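Local coordinates for transcriptional regulator (PDB 4KWA), which probably acts as a TetR-family DNA-binding transcriptional repressor, and binds a choline ion in its C-terminal domain, at residues K61-F64 and D65-V68; L84-L87 and Q88-T91; P92-L95 and R96-S100; M178-H181 and L182-I186. All blocks are in the same frame, centred on the assembly; numbering follows the deposited sequence. Where two conformers were deposited one is given.

Contact 1: residues K61-F64 and D65-V68; sequences KLAF and DRQV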
loop_
_atom_site.group_PDB
_atom_site.type_symbol
_atom_site.label_atom_id
_atom_site.label_comp_id
_atom_site.label_asym_id
_atom_site.label_seq_id
_atom_site.Cartn_x
_atom_site.Cartn_y
_atom_site.Cartn_z
ATOM N N LYS A 61 13.684 13.684 5.166
ATOM C CA LYS A 61 14.850 14.507 4.817
ATOM C C LYS A 61 16.062 13.699 4.335
ATOM O O LYS A 61 16.753 14.073 3.409
ATOM C CB LYS A 61 15.253 15.326 6.039
ATOM C CG LYS A 61 16.642 15.928 5.967
ATOM C CD LYS A 61 16.865 17.071 6.927
ATOM C CE LYS A 61 16.607 18.392 6.217
ATOM N NZ LYS A 61 17.635 18.672 5.165
ATOM N N LEU A 62 16.427 12.642 5.051
ATOM C CA LEU A 62 17.529 11.805 4.630
ATOM C C LEU A 62 17.291 11.335 3.219
ATOM O O LEU A 62 18.227 11.287 2.381
ATOM C CB LEU A 62 17.571 10.518 5.508
ATOM C CG LEU A 62 18.035 10.665 6.964
ATOM C CD1 LEU A 62 17.747 9.375 7.724
ATOM C CD2 LEU A 62 19.506 11.093 7.057
ATOM N N ALA A 63 16.058 10.932 2.964
ATOM C CA ALA A 63 15.704 10.308 1.650
ATOM C C ALA A 63 15.779 11.293 0.489
ATOM O O ALA A 63 16.210 10.952 -0.595
ATOM C CB ALA A 63 14.345 9.642 1.707
ATOM N N PHE A 64 15.419 12.525 0.763
ATOM C CA PHE A 64 15.517 13.552 -0.205
ATOM C C PHE A 64 16.992 13.982 -0.431
ATOM O O PHE A 64 17.452 14.143 -1.558
ATOM C CB PHE A 64 14.649 14.704 0.228
ATOM C CG PHE A 64 14.735 15.864 -0.713
ATOM C CD1 PHE A 64 14.035 15.849 -1.907
ATOM C CD2 PHE A 64 15.516 16.969 -0.384
ATOM C CE1 PHE A 64 14.142 16.922 -2.801
ATOM C CE2 PHE A 64 15.591 18.038 -1.246
ATOM C CZ PHE A 64 14.903 18.002 -2.448
ATOM N N ASP A 65 17.800 14.000 0.642
ATOM C CA ASP A 65 19.198 14.280 0.473
ATOM C C ASP A 65 19.849 13.184 -0.447
ATOM O O ASP A 65 20.688 13.466 -1.330
ATOM C CB ASP A 65 19.872 14.308 1.830
ATOM C CG ASP A 65 19.619 15.568 2.579
ATOM O OD1 ASP A 65 19.143 16.564 1.966
ATOM O OD2 ASP A 65 20.002 15.576 3.772
ATOM N N ARG A 66 19.457 11.933 -0.229
ATOM C CA ARG A 66 19.970 10.790 -0.976
ATOM C C ARG A 66 19.626 11.016 -2.484
ATOM O O ARG A 66 20.446 10.829 -3.400
ATOM C CB ARG A 66 19.257 9.494 -0.438
ATOM C CG ARG A 66 19.521 8.175 -1.137
ATOM C CD ARG A 66 18.526 7.094 -0.662
ATOM N NE ARG A 66 18.483 7.021 0.794
ATOM C CZ ARG A 66 17.400 6.717 1.516
ATOM N NH1 ARG A 66 16.244 6.428 0.929
ATOM N NH2 ARG A 66 17.480 6.698 2.833
ATOM N N GLN A 67 18.394 11.443 -2.715
ATOM C CA GLN A 67 17.913 11.634 -4.063
ATOM C C GLN A 67 18.758 12.713 -4.731
ATOM O O GLN A 67 19.248 12.578 -5.885
ATOM C CB GLN A 67 16.450 12.041 -4.003
ATOM C CG GLN A 67 15.825 12.272 -5.324
ATOM C CD GLN A 67 14.481 12.849 -5.210
ATOM O OE1 GLN A 67 13.500 12.148 -4.975
ATOM N NE2 GLN A 67 14.395 14.123 -5.518
ATOM N N VAL A 68 18.875 13.852 -4.040
ATOM C CA VAL A 68 19.711 14.950 -4.612
ATOM C C VAL A 68 21.110 14.510 -5.004
ATOM O O VAL A 68 21.598 14.900 -6.046
ATOM C CB VAL A 68 19.749 16.147 -3.633
ATOM C CG1 VAL A 68 20.797 17.178 -3.986
ATOM C CG2 VAL A 68 18.338 16.733 -3.618
HETATM O O HOH W 1 16.827 17.547 2.351
#
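Asp65, Arg66, Gln67 and Val68 each send their backbone N-H to the carbonyl four residues back, a continuous alpha-helix in which Val68 N to Phe64 O is the straightest bond, at 2.9 Å and 177°. One turn apart, Phe64 and Val68 meet on the outside of the helix. The valine lays its methyl CG2 over one face of the phenyl ring, 4.1 Å from the ring centroid and 22° off the ring normal, a CH-pi contact displaced toward the rim near CZ. Arg125 adds a cation-pi partner to the same ring. This is the long helix 48-71, which follows the predicted helix-turn-helix and, as in other TetR regulators, joins the DNA-binding domain to the ligand-binding one. On its outer side Lys61 and Asp65 do not reach salt-bridge distance, with NZ and OD1 4.1 Å apart. A water accepts from Lys61 NZ at 3.1 Å; its approach to Asp65 OD1 is unusually short, so that leg of a bridge is doubtful. Arg66 lies on another side: with CG anti to the backbone N (chi1 175°) and a bend at chi3, its guanidinium folds back and rests one face on Ala63, NH1 3.8 Å from CB. Its NH2 makes a salt bridge to Glu98 of helix 94-109.

Contact 2: residues L84-L87 and Q88-T91; sequences LVEL and QLPT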
loop_
_atom_site.group_PDB
_atom_site.type_symbol
_atom_site.label_atom_id
_atom_site.label_comp_id
_atom_site.label_asym_id
_atom_site.label_seq_id
_atom_site.Cartn_x
_atom_site.Cartn_y
_atom_site.Cartn_z
ATOM N N LEU A 84 15.719 7.664 -10.453
ATOM C CA LEU A 84 14.626 7.974 -9.550
ATOM C C LEU A 84 13.826 6.760 -9.179
ATOM O O LEU A 84 13.465 6.635 -8.040
ATOM C CB LEU A 84 13.658 9.017 -10.116
ATOM C CG LEU A 84 14.080 10.443 -9.945
ATOM C CD1 LEU A 84 13.173 11.375 -10.759
ATOM C CD2 LEU A 84 14.087 10.804 -8.432
ATOM N N VAL A 85 13.504 5.926 -10.153
ATOM C CA VAL A 85 12.713 4.726 -9.942
ATOM C C VAL A 85 13.544 3.720 -9.195
ATOM O O VAL A 85 13.044 3.127 -8.223
ATOM C CB VAL A 85 12.115 4.232 -11.290
ATOM C CG1 VAL A 85 11.523 2.857 -11.136
ATOM C CG2 VAL A 85 11.065 5.228 -11.808
ATOM N N GLU A 86 14.854 3.632 -9.507
ATOM C CA GLU A 86 15.764 2.739 -8.811
ATOM C C GLU A 86 15.812 3.029 -7.260
ATOM O O GLU A 86 15.927 2.114 -6.404
ATOM C CB GLU A 86 17.180 2.819 -9.434
ATOM C CG GLU A 86 18.220 1.961 -8.704
ATOM C CD GLU A 86 18.059 0.461 -8.975
ATOM O OE1 GLU A 86 17.487 0.068 -10.031
ATOM O OE2 GLU A 86 18.559 -0.358 -8.152
ATOM N N LEU A 87 15.912 4.312 -6.934
ATOM C CA LEU A 87 15.870 4.794 -5.536
ATOM C C LEU A 87 14.590 4.400 -4.770
ATOM O O LEU A 87 14.558 4.455 -3.561
ATOM C CB LEU A 87 15.898 6.300 -5.516
ATOM C CG LEU A 87 17.200 6.937 -5.827
ATOM C CD1 LEU A 87 16.910 8.424 -5.863
ATOM C CD2 LEU A 87 18.168 6.549 -4.728
ATOM N N GLN A 88 13.518 4.027 -5.482
ATOM C CA GLN A 88 12.314 3.591 -4.874
ATOM C C GLN A 88 12.238 2.131 -4.658
ATOM O O GLN A 88 11.235 1.697 -4.102
ATOM C CB GLN A 88 11.059 3.991 -5.677
ATOM C CG GLN A 88 10.998 5.453 -6.082
ATOM C CD GLN A 88 11.576 6.477 -5.073
ATOM O OE1 GLN A 88 12.436 7.336 -5.452
ATOM N NE2 GLN A 88 11.095 6.461 -3.838
ATOM N N LEU A 89 13.213 1.339 -5.109
ATOM C CA LEU A 89 13.106 -0.092 -4.893
ATOM C C LEU A 89 13.352 -0.463 -3.461
ATOM O O LEU A 89 14.198 0.118 -2.839
ATOM C CB LEU A 89 14.106 -0.811 -5.796
ATOM C CG LEU A 89 13.893 -0.488 -7.258
ATOM C CD1 LEU A 89 14.940 -1.236 -8.067
ATOM C CD2 LEU A 89 12.506 -0.762 -7.745
ATOM N N PRO A 90 12.675 -1.487 -2.936
ATOM C CA PRO A 90 12.909 -1.835 -1.556
ATOM C C PRO A 90 14.119 -2.738 -1.444
ATOM O O PRO A 90 13.982 -3.886 -1.004
ATOM C CB PRO A 90 11.650 -2.619 -1.187
ATOM C CG PRO A 90 11.187 -3.168 -2.490
ATOM C CD PRO A 90 11.415 -2.076 -3.466
ATOM N N THR A 91 15.303 -2.224 -1.796
ATOM C CA THR A 91 16.524 -3.043 -1.715
ATOM C C THR A 91 16.917 -3.339 -0.258
ATOM O O THR A 91 16.627 -2.605 0.712
ATOM C CB THR A 91 17.625 -2.377 -2.515
ATOM O OG1 THR A 91 17.688 -1.014 -2.162
ATOM C CG2 THR A 91 17.284 -2.346 -3.942
HETATM O O HOH W 2 17.539 0.809 -4.373
HETATM O O HOH W 3 13.193 2.616 -1.761
#
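Glu86 and Leu89 close a type I beta turn where helix 77-86 gives way to the loop before helix 94-109: Leu89 N bonds to Glu86 O at 3.1 Å. The donor stands above the carbonyl plane, 65° out of it, and Gln88 N reaches Val85 O at 2.9 Å in a similar way. On the tight side Leu89 is buried, and its CD1 packs on the Glu86 carboxylate, 3.5 Å from OE1; a bend at chi2 (74°) curls the glutamate round to this methyl, and Arg179 of helix 175-190 takes the carboxylate in a salt bridge. Leu84 and Val85 turn away from the loop into neighbouring helices, where Leu84 packs on Trp126 and Val85 on Leu182.

The looser side is threaded with water. One molecule donates to Glu86 O and meets Thr91 OG1, 2.9 Å from each; another donates to both Leu87 O and Leu89 O, bridging two carbonyls of the turn and the loop after it. Gln88, within the turn, lines the choline pocket beside Trp99. Water and backbone N-H groups thus take up the carbonyls of Val85, Glu86, Leu87 and Leu89, while the turn carries a pocket residue to the ligand.

Contact 3: residues P92-L95 and R96-S100; sequences PGLL and RDEWS. With CHT (choline ion), chain E.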
loop_
_atom_site.group_PDB
_atom_site.type_symbol
_atom_site.label_atom_id
_atom_site.label_comp_id
_atom_site.label_asym_id
_atom_site.label_seq_id
_atom_site.Cartn_x
_atom_site.Cartn_y
_atom_site.Cartn_z
ATOM N N PRO A 92 17.676 -4.427 -0.073
ATOM C CA PRO A 92 18.132 -4.782 1.248
ATOM C C PRO A 92 18.654 -3.561 2.058
ATOM O O PRO A 92 19.258 -2.698 1.493
ATOM C CB PRO A 92 19.235 -5.787 0.956
ATOM C CG PRO A 92 18.895 -6.351 -0.398
ATOM C CD PRO A 92 17.941 -5.446 -1.086
ATOM N N GLY A 93 18.350 -3.511 3.341
ATOM C CA GLY A 93 18.783 -2.439 4.253
ATOM C C GLY A 93 17.800 -1.326 4.503
ATOM O O GLY A 93 16.596 -1.540 4.674
ATOM N N LEU A 94 18.294 -0.112 4.392
ATOM C CA LEU A 94 17.561 1.072 4.686
ATOM C C LEU A 94 16.335 1.237 3.760
ATOM O O LEU A 94 15.259 1.577 4.243
ATOM C CB LEU A 94 18.529 2.286 4.529
ATOM C CG LEU A 94 17.892 3.650 4.800
ATOM C CD1 LEU A 94 17.104 3.693 6.075
ATOM C CD2 LEU A 94 18.894 4.815 4.825
ATOM N N LEU A 95 16.517 1.025 2.474
ATOM C CA LEU A 95 15.338 1.195 1.561
ATOM C C LEU A 95 14.195 0.186 1.882
ATOM O O LEU A 95 13.036 0.536 1.957
ATOM C CB LEU A 95 15.725 1.183 0.148
ATOM C CG LEU A 95 16.745 2.265 -0.287
ATOM C CD1 LEU A 95 16.766 2.545 -1.769
ATOM C CD2 LEU A 95 16.694 3.521 0.449
ATOM N N ARG A 96 14.546 -1.053 2.152
ATOM C CA ARG A 96 13.518 -2.064 2.562
ATOM C C ARG A 96 12.836 -1.623 3.849
ATOM O O ARG A 96 11.583 -1.639 3.957
ATOM C CB ARG A 96 14.160 -3.428 2.762
ATOM C CG ARG A 96 13.208 -4.516 3.235
ATOM C CD ARG A 96 12.213 -4.835 2.158
ATOM N NE ARG A 96 11.468 -6.085 2.422
ATOM C CZ ARG A 96 11.516 -7.208 1.710
ATOM N NH1 ARG A 96 10.725 -8.223 2.065
ATOM N NH2 ARG A 96 12.262 -7.348 0.605
ATOM N N ASP A 97 13.625 -1.113 4.807
ATOM C CA ASP A 97 13.047 -0.598 6.068
ATOM C C ASP A 97 12.144 0.581 5.837
ATOM O O ASP A 97 11.086 0.733 6.486
ATOM C CB ASP A 97 14.167 -0.220 7.030
ATOM C CG ASP A 97 14.868 -1.429 7.643
ATOM O OD1 ASP A 97 14.398 -2.545 7.528
ATOM O OD2 ASP A 97 15.958 -1.242 8.190
ATOM N N GLU A 98 12.562 1.509 4.968
ATOM C CA GLU A 98 11.709 2.634 4.676
ATOM C C GLU A 98 10.374 2.164 4.153
ATOM O O GLU A 98 9.328 2.614 4.634
ATOM C CB GLU A 98 12.416 3.612 3.737
ATOM C CG GLU A 98 13.598 4.301 4.405
ATOM C CD GLU A 98 14.300 5.283 3.470
ATOM O OE1 GLU A 98 13.950 5.338 2.293
ATOM O OE2 GLU A 98 15.161 6.041 3.905
ATOM N N TRP A 99 10.387 1.173 3.228
ATOM C CA TRP A 99 9.147 0.641 2.770
ATOM C C TRP A 99 8.316 0.110 3.899
ATOM O O TRP A 99 7.115 0.332 3.926
ATOM C CB TRP A 99 9.370 -0.436 1.686
ATOM C CG TRP A 99 9.520 0.118 0.285
ATOM C CD1 TRP A 99 10.616 0.627 -0.276
ATOM C CD2 TRP A 99 8.449 0.331 -0.666
ATOM N NE1 TRP A 99 10.345 1.112 -1.553
ATOM C CE2 TRP A 99 9.014 0.931 -1.819
ATOM C CE3 TRP A 99 7.085 0.084 -0.658
ATOM C CZ2 TRP A 99 8.251 1.249 -2.989
ATOM C CZ3 TRP A 99 6.318 0.383 -1.836
ATOM C CH2 TRP A 99 6.916 0.958 -2.990
ATOM N N SER A 100 8.957 -0.635 4.795
ATOM C CA SER A 100 8.269 -1.222 5.946
ATOM C C SER A 100 7.531 -0.160 6.744
ATOM O O SER A 100 6.426 -0.398 7.227
ATOM C CB SER A 100 9.239 -1.979 6.872
ATOM O OG SER A 100 9.842 -3.113 6.254
HETATM C C4 CHT E . 6.732 7.503 -1.003
HETATM C C5 CHT E . 7.969 6.605 -0.939
HETATM C C6 CHT E . 6.660 4.515 -0.706
HETATM C C7 CHT E . 9.037 4.466 -0.879
HETATM C C8 CHT E . 7.622 5.093 -2.809
HETATM O O6 CHT E . 7.006 8.629 -0.155
HETATM N N1 CHT E . 7.810 5.179 -1.343
#
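Chi1 of -68° sets Glu98 CG beside its own backbone N, and the rest of the chain runs out straight, placing the carboxylate beside two leucines of the preceding turn. Leu94 takes the other course, with CG anti to the backbone N (chi1 180°), and crosses the glutamate so that its CG lies 3.7 Å from Glu98 OE2. Leu95 runs alongside, pointing the same way, its CD2 3.8 Å from Glu98 OE1. This buried carboxylate is well supplied with partners: OE2 receives a salt bridge from Arg66 and a hydrogen bond from Asn59, both on helix 48-71, which would probably stabilise its negative charge.

From Leu94 on, the segments form the first turns of helix 94-109 in the ligand-binding domain, with Gly93 at the N-cap, where it adopts a positive phi (97°). Gly93 O accepts from Asp97 N at 3.0 Å, and Leu94 O from Glu98 N at 2.8 Å. Asp97 reaches across to Arg19 on helix 2-20, bringing the N-terminal helix against this one.

Trp99 N bonds to Leu95 O, which also lies in the plane of the indole at its edge, 3.3 Å from CD1. NE1 bonds to Gln88 O, which limits rotation of the ring; one face is turned to choline. The methyl C7 sits over that face toward the rim, 3.7 Å from CE2, while C8 approaches CZ2 at 3.9 Å. An aromatic face against a quaternary ammonium is a familiar way of holding choline, and Asp160 also belongs to this pocket.

Contact 4: residues M178-H181 and L182-I186; sequences MRQH and LNDFI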
loop_
_atom_site.group_PDB
_atom_site.type_symbol
_atom_site.label_atom_id
_atom_site.label_comp_id
_atom_site.label_asym_id
_atom_site.label_seq_id
_atom_site.Cartn_x
_atom_site.Cartn_y
_atom_site.Cartn_z
HETATM N N MSE A 178 10.436 -6.371 -9.995
HETATM C CA MSE A 178 9.839 -5.029 -9.912
HETATM C C MSE A 178 10.631 -4.047 -10.789
HETATM O O MSE A 178 10.069 -3.159 -11.471
HETATM C CB MSE A 178 9.887 -4.630 -8.404
HETATM C CG MSE A 178 9.533 -3.175 -8.250
HETATM SE SE MSE A 178 9.145 -2.831 -6.331
HETATM C CE MSE A 178 8.731 -0.971 -6.462
ATOM N N ARG A 179 11.935 -4.126 -10.686
ATOM C CA ARG A 179 12.832 -3.304 -11.481
ATOM C C ARG A 179 12.565 -3.487 -12.952
ATOM O O ARG A 179 12.404 -2.533 -13.639
ATOM C CB ARG A 179 14.311 -3.563 -11.190
ATOM C CG ARG A 179 15.244 -2.595 -11.873
ATOM C CD ARG A 179 16.715 -2.892 -11.654
ATOM N NE ARG A 179 17.131 -2.691 -10.289
ATOM C CZ ARG A 179 17.452 -3.657 -9.451
ATOM N NH1 ARG A 179 17.422 -4.907 -9.804
ATOM N NH2 ARG A 179 17.812 -3.372 -8.232
ATOM N N GLN A 180 12.502 -4.741 -13.390
ATOM C CA GLN A 180 12.194 -5.100 -14.795
ATOM C C GLN A 180 10.804 -4.581 -15.260
ATOM O O GLN A 180 10.680 -3.963 -16.306
ATOM C CB GLN A 180 12.248 -6.644 -14.977
ATOM C CG GLN A 180 12.339 -7.026 -16.471
ATOM C CD GLN A 180 12.778 -8.470 -16.704
ATOM O OE1 GLN A 180 13.425 -8.785 -17.709
ATOM N NE2 GLN A 180 12.466 -9.342 -15.757
ATOM N N HIS A 181 9.797 -4.817 -14.432
ATOM C CA HIS A 181 8.461 -4.320 -14.746
ATOM C C HIS A 181 8.429 -2.796 -14.939
ATOM O O HIS A 181 7.801 -2.247 -15.849
ATOM C CB HIS A 181 7.484 -4.780 -13.633
ATOM C CG HIS A 181 6.049 -4.499 -13.980
ATOM N ND1 HIS A 181 5.192 -5.487 -14.446
ATOM C CD2 HIS A 181 5.387 -3.333 -14.144
ATOM C CE1 HIS A 181 4.044 -4.937 -14.799
ATOM N NE2 HIS A 181 4.117 -3.641 -14.595
ATOM N N LEU A 182 9.050 -2.056 -14.015
ATOM C CA LEU A 182 9.069 -0.608 -14.057
ATOM C C LEU A 182 9.902 -0.060 -15.251
ATOM O O LEU A 182 9.464 0.858 -15.922
ATOM C CB LEU A 182 9.606 -0.046 -12.727
ATOM C CG LEU A 182 8.641 -0.084 -11.535
ATOM C CD1 LEU A 182 9.339 0.217 -10.207
ATOM C CD2 LEU A 182 7.476 0.857 -11.804
ATOM N N ASN A 183 11.041 -0.690 -15.526
ATOM C CA ASN A 183 11.846 -0.329 -16.681
ATOM C C ASN A 183 11.039 -0.624 -17.991
ATOM O O ASN A 183 11.079 0.185 -18.931
ATOM C CB ASN A 183 13.271 -0.932 -16.535
ATOM C CG ASN A 183 14.172 -0.078 -15.639
ATOM O OD1 ASN A 183 14.419 -0.395 -14.455
ATOM N ND2 ASN A 183 14.595 1.053 -16.162
ATOM N N ASP A 184 10.269 -1.718 -18.049
ATOM C CA ASP A 184 9.387 -2.000 -19.203
ATOM C C ASP A 184 8.330 -0.924 -19.376
ATOM O O ASP A 184 8.009 -0.531 -20.456
ATOM C CB ASP A 184 8.774 -3.387 -19.105
ATOM C CG ASP A 184 9.808 -4.507 -19.387
ATOM O OD1 ASP A 184 10.914 -4.157 -19.875
ATOM O OD2 ASP A 184 9.515 -5.727 -19.158
ATOM N N PHE A 185 7.753 -0.473 -18.286
ATOM C CA PHE A 185 6.720 0.553 -18.344
ATOM C C PHE A 185 7.399 1.826 -18.897
ATOM O O PHE A 185 6.799 2.523 -19.677
ATOM C CB PHE A 185 6.205 0.830 -16.907
ATOM C CG PHE A 185 5.138 1.933 -16.825
ATOM C CD1 PHE A 185 3.845 1.708 -17.225
ATOM C CD2 PHE A 185 5.464 3.166 -16.383
ATOM C CE1 PHE A 185 2.902 2.720 -17.230
ATOM C CE2 PHE A 185 4.506 4.214 -16.394
ATOM C CZ PHE A 185 3.250 3.946 -16.765
ATOM N N ILE A 186 8.543 2.219 -18.358
ATOM C CA ILE A 186 9.213 3.445 -18.837
ATOM C C ILE A 186 9.505 3.298 -20.341
ATOM O O ILE A 186 9.139 4.109 -21.176
ATOM C CB ILE A 186 10.521 3.702 -18.074
ATOM C CG1 ILE A 186 10.199 4.105 -16.629
ATOM C CG2 ILE A 186 11.404 4.733 -18.785
ATOM C CD1 ILE A 186 11.403 4.122 -15.725
HETATM O O HOH W 4 12.785 -4.428 -18.330
#
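Helix 175-190, the last helix of the chain, has two working sides here: one packs into its own subunit and the other faces the second copy of the protein. Its backbone is regular, with Leu182 N bonded to Met178 O and Asn183 N to Arg179 O, both at 3.0 Å. Inward, selenomethionine Met178 and Leu182 lie side by side, pointing the same way, and Met178 CG is 3.9 Å from Leu182 CD1. Because the selenomethionine is extended throughout, with CG anti to the backbone N (chi1 170°), its methyl CE also stays alongside that leucine branch, at 4.0 Å. Leu182 continues onto Val85 and onto Ile159 of helix 148-168, and Met178 onto Pro90.

On the outer side, Gln180 and Asp184 run alongside each other, amide and carboxylate planes 39° apart, with Gln180 CG 4.1 Å from Asp184 OD2. A water donates to Gln180 O at 3.0 Å; its approach to Asp184 OD1 is unusually short and doubtful.

His181 meets the second subunit: ND1 is hydrogen-bonded to Glu150 of the second subunit, and NE2 is hydrogen-bonded to NE of Arg154 of that chain, so both ring nitrogens are engaged. Arg154 of the second subunit also packs on Asp184 and Phe185. Such a C-terminal helix shared between the domain core and the dimer interface is characteristic of TetR-family regulators.

How the contacts relate
Contact 1 lies on the surface of helix 48-71, whereas contacts 2, 3 and 4 are partly buried in the C-terminal domain. Salt bridges join contact 1 to contact 3 and contact 2 to contact 4, while probable hydrogen bonds from Trp99 NE1 and Arg96 N to loop carbonyls join contacts 2 and 3. Those two follow one another along the chain, and Gln88 and Trp99 both line the choline pocket. Contacts 3 and 4 meet by packing alone, Trp99 CZ2 lying 4.2 Å from Met178 CE. Contacts 1 and 4 do not touch, their nearest atoms about 13 Å apart. Water lies among polar atoms in contacts 1, 2 and 4; contact 4 alone touches the second subunit.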